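Local coordinates for protein ethylbenzene dehydrogenase alpha-subunit (Aromatoleum aromaticum, PDB 2IVF) that belongs to the molybdopterin oxidoreductase family and, as the alpha-subunit of its enzyme, binds a molybdenum atom and an iron/sulfur cluster, at residues A304-G309 with S426-L431; Q312-E317 with K434-R439; L491-K496 with D504-M509; L550-G555 with D590-A595; M891-L894 with A899-E902. All coordinates share one frame; numbering follows the deposited sequence.

Contact 1 of 5, residues A304-G309 with S426-L431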
# COMPACT_ATOMS: atom_id res chain seq x y z
N ALA A 304 25.96 9.76 2.00
CA ALA A 304 27.06 10.51 1.36
C ALA A 304 28.37 9.77 1.53
O ALA A 304 29.16 9.70 0.60
CB ALA A 304 27.20 11.88 1.94
N ALA A 305 28.64 9.29 2.75
CA ALA A 305 29.90 8.63 3.01
C ALA A 305 30.01 7.38 2.12
O ALA A 305 31.10 7.01 1.65
CB ALA A 305 30.04 8.29 4.50
N PHE A 306 28.91 6.68 1.95
CA PHE A 306 28.93 5.47 1.10
C PHE A 306 29.31 5.87 -0.31
O PHE A 306 30.24 5.33 -0.90
CB PHE A 306 27.61 4.71 1.17
CG PHE A 306 27.46 3.65 0.10
CD1 PHE A 306 28.08 2.41 0.22
CD2 PHE A 306 26.73 3.90 -1.04
CE1 PHE A 306 27.97 1.46 -0.80
CE2 PHE A 306 26.64 2.98 -2.04
CZ PHE A 306 27.26 1.75 -1.91
N TRP A 307 28.63 6.87 -0.84
CA TRP A 307 28.82 7.24 -2.23
C TRP A 307 30.16 7.93 -2.45
O TRP A 307 30.78 7.73 -3.49
CB TRP A 307 27.68 8.10 -2.74
CG TRP A 307 26.46 7.38 -2.93
CD1 TRP A 307 25.37 7.45 -2.16
CD2 TRP A 307 26.18 6.43 -3.96
NE1 TRP A 307 24.40 6.61 -2.63
CE2 TRP A 307 24.88 5.98 -3.75
CE3 TRP A 307 26.91 5.94 -5.05
CZ2 TRP A 307 24.27 5.04 -4.58
CZ3 TRP A 307 26.30 5.00 -5.87
CH2 TRP A 307 25.00 4.58 -5.64
N LEU A 308 30.64 8.65 -1.46
CA LEU A 308 31.96 9.22 -1.59
C LEU A 308 33.03 8.08 -1.55
O LEU A 308 34.07 8.15 -2.21
CB LEU A 308 32.18 10.26 -0.50
CG LEU A 308 31.28 11.51 -0.64
CD1 LEU A 308 31.38 12.42 0.60
CD2 LEU A 308 31.66 12.30 -1.91
N GLY A 309 32.80 7.07 -0.73
CA GLY A 309 33.67 5.89 -0.70
C GLY A 309 33.76 5.24 -2.07
O GLY A 309 34.86 4.90 -2.55
N SER A 426 34.40 -4.22 2.16
CA SER A 426 34.32 -5.16 1.04
C SER A 426 33.24 -4.72 0.07
O SER A 426 33.39 -4.79 -1.14
CB SER A 426 34.09 -6.59 1.55
OG SER A 426 32.92 -6.70 2.37
N LEU A 427 32.13 -4.27 0.63
CA LEU A 427 30.97 -3.89 -0.16
C LEU A 427 31.14 -2.51 -0.82
O LEU A 427 30.70 -2.27 -1.93
CB LEU A 427 29.74 -3.94 0.75
CG LEU A 427 28.36 -3.89 0.15
CD1 LEU A 427 28.24 -4.81 -1.13
CD2 LEU A 427 27.29 -4.22 1.20
N ILE A 428 31.75 -1.59 -0.10
CA ILE A 428 32.14 -0.30 -0.67
C ILE A 428 33.07 -0.53 -1.89
O ILE A 428 32.83 0.01 -2.99
CB ILE A 428 32.83 0.56 0.37
CG1 ILE A 428 31.83 0.94 1.48
CG2 ILE A 428 33.48 1.80 -0.34
CD1 ILE A 428 32.41 1.89 2.65
N ARG A 429 34.08 -1.36 -1.71
CA ARG A 429 35.04 -1.60 -2.80
C ARG A 429 34.38 -2.36 -3.95
O ARG A 429 34.57 -1.98 -5.11
CB ARG A 429 36.28 -2.32 -2.29
CG ARG A 429 37.51 -2.07 -3.17
CD ARG A 429 38.80 -2.36 -2.47
NE ARG A 429 39.35 -1.28 -1.67
CZ ARG A 429 39.79 -1.41 -0.42
NH1 ARG A 429 39.72 -2.58 0.24
NH2 ARG A 429 40.30 -0.35 0.20
N GLU A 430 33.60 -3.39 -3.64
CA GLU A 430 32.88 -4.12 -4.68
C GLU A 430 31.95 -3.25 -5.53
O GLU A 430 31.96 -3.32 -6.75
CB GLU A 430 32.04 -5.25 -4.10
CG GLU A 430 31.33 -6.09 -5.16
CD GLU A 430 30.52 -7.23 -4.53
OE1 GLU A 430 31.01 -7.77 -3.52
OE2 GLU A 430 29.44 -7.51 -5.05
N LEU A 431 31.14 -2.44 -4.86
CA LEU A 431 30.23 -1.57 -5.54
C LEU A 431 30.90 -0.39 -6.25
O LEU A 431 30.41 0.06 -7.30
CB LEU A 431 29.10 -1.12 -4.62
CG LEU A 431 28.13 -2.25 -4.24
CD1 LEU A 431 27.11 -1.87 -3.10
CD2 LEU A 431 27.36 -2.81 -5.49

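Contact 2 of 5, residues Q312-E317 with K434-R439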
# COMPACT_ATOMS: atom_id res chain seq x y z
N GLN A 312 35.80 7.48 -4.27
CA GLN A 312 37.19 7.36 -3.93
C GLN A 312 37.78 6.11 -4.55
O GLN A 312 38.90 6.13 -5.06
CB GLN A 312 37.39 7.34 -2.41
CG GLN A 312 38.84 7.56 -1.98
CD GLN A 312 39.74 6.32 -2.01
OE1 GLN A 312 40.96 6.46 -1.98
NE2 GLN A 312 39.15 5.13 -2.09
N VAL A 313 37.01 5.04 -4.55
CA VAL A 313 37.45 3.78 -5.18
C VAL A 313 37.73 3.97 -6.66
O VAL A 313 38.81 3.60 -7.15
CB VAL A 313 36.45 2.67 -4.92
CG1 VAL A 313 36.74 1.43 -5.83
CG2 VAL A 313 36.47 2.29 -3.47
N MET A 314 36.77 4.55 -7.38
CA MET A 314 36.90 4.74 -8.80
C MET A 314 38.02 5.68 -9.14
O MET A 314 38.67 5.50 -10.15
CB MET A 314 35.60 5.30 -9.39
CG MET A 314 34.42 4.39 -9.27
SD MET A 314 33.00 4.98 -10.23
CE MET A 314 32.17 5.97 -9.01
N ILE A 315 38.24 6.69 -8.31
CA ILE A 315 39.35 7.61 -8.59
C ILE A 315 40.68 6.91 -8.27
O ILE A 315 41.56 6.85 -9.12
CB ILE A 315 39.16 8.96 -7.86
CG1 ILE A 315 37.98 9.70 -8.53
CG2 ILE A 315 40.46 9.82 -7.86
CD1 ILE A 315 37.55 10.95 -7.82
N ASP A 316 40.80 6.35 -7.08
CA ASP A 316 42.05 5.75 -6.65
C ASP A 316 42.50 4.58 -7.55
O ASP A 316 43.69 4.41 -7.82
CB ASP A 316 41.88 5.27 -5.22
CG ASP A 316 43.18 4.92 -4.55
OD1 ASP A 316 44.17 5.66 -4.72
OD2 ASP A 316 43.20 3.91 -3.82
N GLU A 317 41.55 3.80 -8.01
CA GLU A 317 41.81 2.67 -8.88
C GLU A 317 41.76 3.08 -10.37
O GLU A 317 41.94 2.25 -11.22
CB GLU A 317 40.83 1.52 -8.57
CG GLU A 317 40.97 1.01 -7.15
CD GLU A 317 40.26 -0.29 -6.88
OE1 GLU A 317 39.54 -0.79 -7.76
OE2 GLU A 317 40.44 -0.85 -5.77
N LYS A 434 31.95 -1.95 -9.44
CA LYS A 434 30.84 -2.30 -10.29
C LYS A 434 30.19 -1.10 -10.92
O LYS A 434 29.83 -1.16 -12.08
CB LYS A 434 29.79 -3.10 -9.53
CG LYS A 434 30.28 -4.50 -9.26
CD LYS A 434 29.31 -5.36 -8.51
CE LYS A 434 29.75 -6.84 -8.53
NZ LYS A 434 28.86 -7.65 -7.69
N VAL A 435 30.01 -0.04 -10.15
CA VAL A 435 29.41 1.18 -10.69
C VAL A 435 30.24 1.70 -11.88
O VAL A 435 29.70 2.19 -12.87
CB VAL A 435 29.32 2.27 -9.59
CG1 VAL A 435 28.90 3.59 -10.17
CG2 VAL A 435 28.29 1.85 -8.52
N ALA A 436 31.56 1.64 -11.76
CA ALA A 436 32.45 2.11 -12.84
C ALA A 436 32.33 1.32 -14.11
O ALA A 436 32.67 1.83 -15.17
CB ALA A 436 33.90 2.12 -12.39
N LYS A 437 31.89 0.07 -14.02
CA LYS A 437 31.88 -0.81 -15.20
C LYS A 437 30.49 -1.22 -15.67
O LYS A 437 30.37 -1.92 -16.65
CB LYS A 437 32.68 -2.07 -14.87
CG LYS A 437 31.96 -3.04 -14.02
CD LYS A 437 32.60 -4.47 -14.07
CE LYS A 437 33.72 -4.57 -13.06
NZ LYS A 437 33.76 -5.92 -12.36
N LYS A 438 29.45 -0.80 -14.95
CA LYS A 438 28.09 -1.25 -15.21
C LYS A 438 27.21 -0.08 -15.52
O LYS A 438 27.31 0.98 -14.88
CB LYS A 438 27.49 -2.01 -14.03
CG LYS A 438 28.17 -3.37 -13.84
CD LYS A 438 27.43 -4.23 -12.86
CE LYS A 438 28.25 -5.47 -12.48
NZ LYS A 438 28.75 -6.10 -13.73
N ARG A 439 26.36 -0.27 -16.52
CA ARG A 439 25.27 0.66 -16.75
C ARG A 439 24.33 0.66 -15.55
O ARG A 439 23.73 -0.35 -15.19
CB ARG A 439 24.53 0.30 -18.04
CG ARG A 439 23.44 1.26 -18.41
CD ARG A 439 24.02 2.63 -18.88
NE ARG A 439 25.05 2.53 -19.91
CZ ARG A 439 24.83 2.43 -21.22
NH1 ARG A 439 23.61 2.40 -21.74
NH2 ARG A 439 25.87 2.34 -22.05

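Contact 3 of 5, residues L491-K496 with D504-M509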
# COMPACT_ATOMS: atom_id res chain seq x y z
N LEU A 491 -5.59 24.74 -17.03
CA LEU A 491 -6.93 24.80 -16.46
C LEU A 491 -6.95 25.81 -15.31
O LEU A 491 -7.92 26.54 -15.14
CB LEU A 491 -7.36 23.44 -15.97
CG LEU A 491 -8.77 23.36 -15.41
CD1 LEU A 491 -9.77 23.70 -16.47
CD2 LEU A 491 -9.02 21.96 -14.84
N GLY A 492 -5.87 25.86 -14.56
CA GLY A 492 -5.77 26.73 -13.44
C GLY A 492 -5.67 28.20 -13.75
O GLY A 492 -6.11 29.02 -12.94
N VAL A 493 -5.13 28.56 -14.92
CA VAL A 493 -4.87 29.99 -15.21
C VAL A 493 -5.55 30.57 -16.42
O VAL A 493 -5.68 31.79 -16.49
CB VAL A 493 -3.37 30.32 -15.32
CG1 VAL A 493 -2.67 29.95 -13.97
CG2 VAL A 493 -2.71 29.60 -16.49
N MET A 494 -6.02 29.76 -17.36
CA MET A 494 -6.53 30.35 -18.57
C MET A 494 -7.82 31.10 -18.31
O MET A 494 -8.61 30.70 -17.47
CB MET A 494 -6.76 29.29 -19.62
CG MET A 494 -5.46 28.77 -20.19
SD MET A 494 -5.70 27.60 -21.57
CE MET A 494 -6.78 26.35 -20.85
N SER A 495 -8.02 32.15 -19.06
CA SER A 495 -9.24 32.92 -18.98
C SER A 495 -10.32 32.39 -19.92
O SER A 495 -11.48 32.73 -19.76
CB SER A 495 -8.95 34.39 -19.24
OG SER A 495 -8.50 34.58 -20.55
N LYS A 496 -9.96 31.53 -20.87
CA LYS A 496 -10.92 30.99 -21.81
C LYS A 496 -10.42 29.65 -22.31
O LYS A 496 -9.26 29.30 -22.07
CB LYS A 496 -11.11 31.96 -22.95
CG LYS A 496 -9.92 32.21 -23.79
CD LYS A 496 -10.12 33.47 -24.59
CE LYS A 496 -8.98 33.65 -25.57
NZ LYS A 496 -9.29 34.70 -26.58
N ASP A 504 -2.90 31.56 -25.77
CA ASP A 504 -2.15 32.55 -26.55
C ASP A 504 -1.29 33.50 -25.73
O ASP A 504 -0.11 33.69 -26.05
CB ASP A 504 -3.09 33.36 -27.42
CG ASP A 504 -3.63 32.55 -28.56
OD1 ASP A 504 -3.27 31.36 -28.68
OD2 ASP A 504 -4.42 33.11 -29.33
N GLU A 505 -1.88 34.11 -24.71
CA GLU A 505 -1.15 35.04 -23.85
C GLU A 505 0.03 34.36 -23.15
O GLU A 505 1.12 34.92 -23.04
CB GLU A 505 -2.07 35.65 -22.79
CG GLU A 505 -2.98 36.72 -23.31
CD GLU A 505 -3.31 37.77 -22.26
OE1 GLU A 505 -3.71 37.38 -21.13
OE2 GLU A 505 -3.13 38.98 -22.56
N LEU A 506 -0.21 33.16 -22.65
CA LEU A 506 0.83 32.42 -21.95
C LEU A 506 1.93 32.06 -22.92
O LEU A 506 3.11 32.15 -22.59
CB LEU A 506 0.26 31.14 -21.35
CG LEU A 506 -0.57 31.25 -20.08
CD1 LEU A 506 -1.65 30.14 -20.08
CD2 LEU A 506 0.34 31.13 -18.84
N HIS A 507 1.55 31.64 -24.13
CA HIS A 507 2.51 31.21 -25.13
C HIS A 507 3.32 32.41 -25.65
O HIS A 507 4.50 32.27 -25.90
CB HIS A 507 1.83 30.40 -26.26
CG HIS A 507 1.68 28.92 -25.95
ND1 HIS A 507 1.56 28.42 -24.67
CD2 HIS A 507 1.64 27.84 -26.77
CE1 HIS A 507 1.43 27.10 -24.72
NE2 HIS A 507 1.49 26.72 -25.98
N GLN A 508 2.70 33.60 -25.75
CA GLN A 508 3.46 34.81 -26.12
C GLN A 508 4.32 35.38 -24.98
O GLN A 508 5.38 35.93 -25.22
CB GLN A 508 2.53 35.89 -26.69
CG GLN A 508 1.53 36.47 -25.71
CD GLN A 508 0.57 37.46 -26.37
OE1 GLN A 508 0.87 38.02 -27.42
NE2 GLN A 508 -0.58 37.68 -25.75
N MET A 509 3.86 35.23 -23.74
CA MET A 509 4.65 35.57 -22.55
C MET A 509 5.90 34.68 -22.47
O MET A 509 7.01 35.15 -22.20
CB MET A 509 3.75 35.41 -21.31
CG MET A 509 4.34 35.78 -19.93
SD MET A 509 3.20 35.35 -18.56
CE MET A 509 4.13 35.94 -17.14

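Contact 4 of 5, residues L550-G555 with D590-A595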
# COMPACT_ATOMS: atom_id res chain seq x y z
N LEU A 550 4.90 29.21 7.76
CA LEU A 550 5.01 28.36 8.94
C LEU A 550 5.87 29.02 9.99
O LEU A 550 5.51 29.03 11.18
CB LEU A 550 5.55 26.98 8.61
CG LEU A 550 4.64 26.07 7.78
CD1 LEU A 550 5.35 24.77 7.47
CD2 LEU A 550 3.26 25.83 8.47
N TYR A 551 6.97 29.63 9.54
CA TYR A 551 7.90 30.36 10.41
C TYR A 551 7.29 31.59 11.04
O TYR A 551 7.44 31.81 12.22
CB TYR A 551 9.15 30.81 9.62
CG TYR A 551 10.24 31.52 10.41
CD1 TYR A 551 11.22 30.81 11.09
CD2 TYR A 551 10.34 32.93 10.41
CE1 TYR A 551 12.25 31.48 11.81
CE2 TYR A 551 11.35 33.57 11.08
CZ TYR A 551 12.31 32.83 11.78
OH TYR A 551 13.28 33.55 12.44
N TYR A 552 6.62 32.40 10.22
CA TYR A 552 6.07 33.68 10.64
C TYR A 552 4.70 33.61 11.30
O TYR A 552 4.37 34.47 12.09
CB TYR A 552 5.98 34.59 9.41
CG TYR A 552 7.31 35.15 9.03
CD1 TYR A 552 8.00 35.98 9.91
CD2 TYR A 552 7.91 34.85 7.80
CE1 TYR A 552 9.22 36.48 9.60
CE2 TYR A 552 9.17 35.42 7.46
CZ TYR A 552 9.80 36.22 8.37
OH TYR A 552 11.05 36.79 8.10
N HIS A 553 3.91 32.58 11.01
CA HIS A 553 2.52 32.55 11.45
C HIS A 553 2.13 31.34 12.25
O HIS A 553 1.11 31.38 12.95
CB HIS A 553 1.58 32.64 10.25
CG HIS A 553 1.70 33.92 9.50
ND1 HIS A 553 1.24 35.11 10.00
CD2 HIS A 553 2.30 34.20 8.32
CE1 HIS A 553 1.54 36.07 9.13
NE2 HIS A 553 2.16 35.53 8.10
N VAL A 554 2.91 30.27 12.19
CA VAL A 554 2.51 29.07 12.89
C VAL A 554 3.48 28.69 14.00
O VAL A 554 3.47 27.56 14.52
CB VAL A 554 2.29 27.88 11.92
CG1 VAL A 554 1.60 26.75 12.66
CG2 VAL A 554 1.44 28.31 10.67
N GLY A 555 4.34 29.65 14.35
CA GLY A 555 5.22 29.55 15.50
C GLY A 555 6.41 28.63 15.33
O GLY A 555 7.08 28.31 16.32
N ASP A 590 6.70 38.55 -2.48
CA ASP A 590 5.87 37.56 -3.20
C ASP A 590 6.17 36.12 -2.82
O ASP A 590 5.45 35.21 -3.23
CB ASP A 590 5.96 37.77 -4.71
CG ASP A 590 5.25 39.03 -5.15
OD1 ASP A 590 4.50 39.62 -4.34
OD2 ASP A 590 5.44 39.43 -6.32
N HIS A 591 7.25 35.95 -2.06
CA HIS A 591 7.62 34.69 -1.39
C HIS A 591 7.12 34.63 0.04
O HIS A 591 6.70 33.61 0.53
CB HIS A 591 9.15 34.51 -1.36
CG HIS A 591 9.79 34.47 -2.71
ND1 HIS A 591 9.41 33.57 -3.68
CD2 HIS A 591 10.76 35.24 -3.26
CE1 HIS A 591 10.15 33.77 -4.76
NE2 HIS A 591 10.96 34.79 -4.54
N ILE A 592 7.23 35.73 0.76
CA ILE A 592 6.90 35.71 2.18
C ILE A 592 5.44 36.13 2.41
O ILE A 592 5.16 37.24 2.76
CB ILE A 592 7.88 36.57 2.97
CG1 ILE A 592 9.28 35.94 2.83
CG2 ILE A 592 7.45 36.64 4.46
CD1 ILE A 592 10.42 36.85 3.07
N ARG A 593 4.52 35.20 2.19
CA ARG A 593 3.08 35.42 2.28
C ARG A 593 2.46 34.27 3.06
O ARG A 593 2.99 33.14 2.99
CB ARG A 593 2.44 35.45 0.88
CG ARG A 593 2.96 36.52 -0.04
CD ARG A 593 2.23 36.56 -1.37
NE ARG A 593 0.80 36.88 -1.24
CZ ARG A 593 -0.14 36.50 -2.13
NH1 ARG A 593 0.19 35.82 -3.22
NH2 ARG A 593 -1.41 36.81 -1.93
N PRO A 594 1.40 34.55 3.84
CA PRO A 594 0.94 35.91 4.12
C PRO A 594 2.03 36.76 4.73
O PRO A 594 2.87 36.25 5.45
CB PRO A 594 -0.17 35.74 5.16
CG PRO A 594 -0.50 34.32 5.22
CD PRO A 594 0.59 33.53 4.53
N ALA A 595 2.02 38.06 4.44
CA ALA A 595 3.03 38.94 4.99
C ALA A 595 3.00 38.77 6.54
O ALA A 595 1.94 38.51 7.12
CB ALA A 595 2.75 40.38 4.58

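Contact 5 of 5, residues M891-L894 with A899-E902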
# COMPACT_ATOMS: atom_id res chain seq x y z
N MET A 891 2.50 -1.68 23.68
CA MET A 891 2.51 -0.25 23.37
C MET A 891 3.83 0.35 23.89
O MET A 891 4.42 -0.12 24.85
CB MET A 891 1.37 0.50 24.05
CG MET A 891 0.02 0.02 23.67
SD MET A 891 -0.28 0.29 21.94
CE MET A 891 -1.00 -1.28 21.64
N ALA A 892 4.25 1.43 23.25
CA ALA A 892 5.45 2.14 23.62
C ALA A 892 5.19 3.63 23.52
O ALA A 892 4.33 4.04 22.74
CB ALA A 892 6.61 1.72 22.69
N LYS A 893 5.91 4.42 24.30
CA LYS A 893 6.00 5.86 24.10
C LYS A 893 7.23 6.14 23.28
O LYS A 893 8.31 5.61 23.57
CB LYS A 893 6.11 6.66 25.41
CG LYS A 893 4.98 6.55 26.35
CD LYS A 893 3.67 7.01 25.75
CE LYS A 893 2.66 7.30 26.91
NZ LYS A 893 1.36 7.66 26.39
N LEU A 894 7.05 6.93 22.23
CA LEU A 894 8.15 7.57 21.55
C LEU A 894 8.19 9.00 22.00
O LEU A 894 7.12 9.66 22.11
CB LEU A 894 7.97 7.58 20.03
CG LEU A 894 8.32 6.41 19.10
CD1 LEU A 894 8.05 5.10 19.74
CD2 LEU A 894 7.62 6.61 17.73
N ALA A 899 8.08 16.47 22.07
CA ALA A 899 6.75 15.89 22.27
C ALA A 899 6.84 14.39 22.37
O ALA A 899 7.92 13.84 22.43
CB ALA A 899 5.81 16.30 21.11
N ASP A 900 5.69 13.74 22.44
CA ASP A 900 5.65 12.30 22.59
C ASP A 900 4.41 11.73 21.95
O ASP A 900 3.45 12.46 21.70
CB ASP A 900 5.66 11.89 24.06
CG ASP A 900 4.38 12.30 24.81
OD1 ASP A 900 4.05 13.51 24.85
OD2 ASP A 900 3.69 11.41 25.36
N CYS A 901 4.43 10.42 21.74
CA CYS A 901 3.26 9.75 21.22
C CYS A 901 3.30 8.31 21.68
O CYS A 901 4.31 7.88 22.23
CB CYS A 901 3.25 9.83 19.73
SG CYS A 901 4.59 8.91 18.93
N GLU A 902 2.19 7.62 21.55
CA GLU A 902 2.11 6.23 21.97
C GLU A 902 1.74 5.46 20.74
O GLU A 902 0.88 5.89 19.99
CB GLU A 902 1.03 6.06 23.03
CG GLU A 902 0.85 4.65 23.50
CD GLU A 902 0.07 4.55 24.80
OE1 GLU A 902 0.07 5.50 25.63
OE2 GLU A 902 -0.54 3.47 25.00
O HOH W 1 1.88 9.59 24.67

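Contact 1 of 5, residues A304-G309 with S426-L431
Phe306 reaches across to Leu431 and Ile428 with the far end and one flank of its ring. Leu431 CD1 lies at the ring edge, close to the ring plane, 3.8 Å from Phe306 CZ, and the two side chains cross at about a right angle. Ile428 CG1 approaches obliquely, 4.2 Å from Phe306 CD1, while the other branch of the same isoleucine, CG2, rests on the backbone of Gly309, 3.9 Å from its C atom. Having no side chain, Gly309 lets Ile428 CG2 lie against its backbone. The axes of the two short helical segments approach to 9.7 Å and cross at -53°. Both helices belong to the alpha/beta layering of the molybdopterin oxidoreductase family and lean on a parallel sheet: Phe306 also touches Ile281 and Val296, and Leu431 touches Val279 and Leu294. With its CG anti to the backbone N (chi1 167°), the phenylalanine ring swings toward helix 425-437, and its CE2 passes over the middle of the Trp307 ring, 3.8 Å above its plane. Farther round helix 425-437, Leu427 packs on Phe281 of the beta-subunit, and Glu430 forms a salt bridge with Arg279 of that subunit.

Contact 2 of 5, residues Q312-E317 with K434-R439
Met314 points from helix 303-316 toward helix 425-437 and meets Ala436, in a helix-to-helix contact of the alpha/beta layer that packs round a parallel sheet. The two CA atoms are 6.6 Å apart, the nearest pair between 312-317 and 434-439, and a residue as small as alanine leaves room for a long side chain to lie between the backbones. The methionine runs outward from its own helix with CG anti to its carbonyl carbon (chi1 -63°), and its thioether is laid against the alanine methyl: SD is 3.7 Å from Ala436 CB, and Met314 CG is 3.9 Å from the same methyl. The sulfur also comes within 3.9 Å of Ala436 CA, so it sits over the root of that residue as well as its methyl group. A flexible, unbranched and apolar chain fits such a place, since it can follow the surface offered to it. Met314 also touches Ala464 and Leu467 of helix 454-467, so it joins its own helix to two others, and Val435 packs on Leu249 and Phe251 of strand 249-253. Beside this apolar contact, Glu317 forms a salt bridge with Arg433, a charged link between the same two helices; Lys434 forms salt bridges with Glu277 and Glu430. A bend at the last torsion of the methionine (chi3 -91°) turns the terminal methyl out of line with the chain, leaving Met314 CE 4.2 Å from Val435 CG1.

Contact 3 of 5, residues L491-K496 with D504-M509
Leu506 supplies the largest share of the surface buried here, and its forked end meets Val493 and Met494 together. The CD1 methyl of Leu506 does most of the touching: it is 3.8 Å from Val493 CG2 and 4.1 Å from Met494 CG. Its other methyl, CD2, also comes to 4.1 Å from Val493 CG2, so one valine methyl is met by both prongs of the leucine fork. Val493 puts that methyl forward by holding CG2 between its own backbone N and carbonyl carbon (chi1 -59°, with CG1 anti to the carbonyl carbon). The side chains of Val493 and Leu506 cross at a slant, whereas Met494 runs at about a right angle to the leucine and offers it the flank of its chain. The pairing joins two helices consecutive in the chain and linked by a loop: helix 486-493 ends at Val493, Met494 is the first residue to leave helical geometry, and Leu506 lies in the first turn of helix 504-520. The branched ends of Val493 and Leu506 suit a partly buried junction where fit of shape matters, and the flexible chain of Met494 can adapt to them. The exposed Lys496 NZ and Asp504 OD2, of opposite charge, stay 5.8 Å apart. Behind the contact Val493 packs on Phe204 and Tyr208 of helix 197-210, Met494 touches Ile746 of helix 736-749, and the carbonyl oxygen of Met494 accepts a hydrogen bond from Arg205.

Contact 4 of 5, residues L550-G555 with D590-A595
The last turn of helix 546-553 meets an irregular loop, in which Ile592 centres an inverse gamma turn and a cis peptide bond precedes Pro594, through Tyr552 on Ile592 and His553 on Pro594. His553 gives the polar link: NE2 donates to Pro594 O at 2.8 Å with an N-H...O angle of 156°. The oxygen lies near the plane of the imidazole, but the nitrogen stands above the carbonyl plane, 58° out of it, and so does not use a lone pair in that plane. Ala595 O also faces this ring edge, 3.1 Å from His553 NE2. Beside the bond, Pro594 CB is 3.8 Å from His553 NE2, the proline ring lying at a slant to the imidazole. The apolar half is formed by Ile592 CG2, which approaches Tyr552 CE2 obliquely at 3.7 Å; Tyr551 CD2 covers one face of the same tyrosine ring. On its other side the loop is held by Asp184, which forms a salt bridge with Arg593 and accepts the backbone N-H of Ala595. The bond implies that NE2 carries a proton, presenting an N-H at a ring edge faced by carbonyl oxygens and giving the carbonyl oxygen of a buried residue a donor.

Contact 5 of 5, residues M891-L894 with A899-E902
Lys893 and Glu902 face each other, as do Leu894 and Cys901, on the antiparallel hairpin of strands 891-895 and 900-908 in the molybdopterin dinucleotide binding domain, a member of the double-psi beta-barrel clan. The backbone bonds come first. Leu894 and Cys901 form a hydrogen-bonded pair, Leu894 N to Cys901 O at 2.9 Å and Cys901 N to Leu894 O at 2.8 Å, and Lys893 with Glu902 is the next, non-hydrogen-bonded pair. As is usual in antiparallel sheets, CA-H...O contacts flank that second pair, from Lys893 CA to Cys901 O, 3.2 Å, and from Glu902 CA to Ala892 O.

Apolar packing occupies the buried face, where Leu894 CB lies 3.8 Å from Cys901 SG; Leu894 also touches Ile973 of strand 969-975.

Charge occupies the other face. Lys893, bent at chi2 (-60°), brings NZ to 2.6 Å from Glu902 OE1, in a salt bridge that uses the anti lone pair of that oxygen. The same amine gives a hydrogen bond to a water, 2.6 Å from NZ, which in turn donates to Asp900 OD2 at 2.7 Å. The carboxylates have further partners: Glu902 OE2 pairs with Lys927 and Asp900 OD1 with Lys930. Each carboxylate thus has a lysine partner, which would probably favour the charged forms, while the small thiol and leucine suit the buried side.

Overall arrangement
Contacts 1 and 2 hold the same two helices, 303-316 and 425-437, at successive levels with centres 10 Å apart, and both are buried and apolar between their segments. Contact 3, on the opposite side of the chain's centre from contact 1 (centres about 49 Å apart), is also apolar but only partly buried. Contact 4 adds a polar bond to a buried packing of aromatic and aliphatic groups, consistent with a loop whose carbonyls are not paired in regular structure. Contact 5, which belongs to the dinucleotide binding domain, depends on strand bonds and a salt bridge, one face buried and the other charged. Across contacts 1 to 3 the segments meet by shape alone.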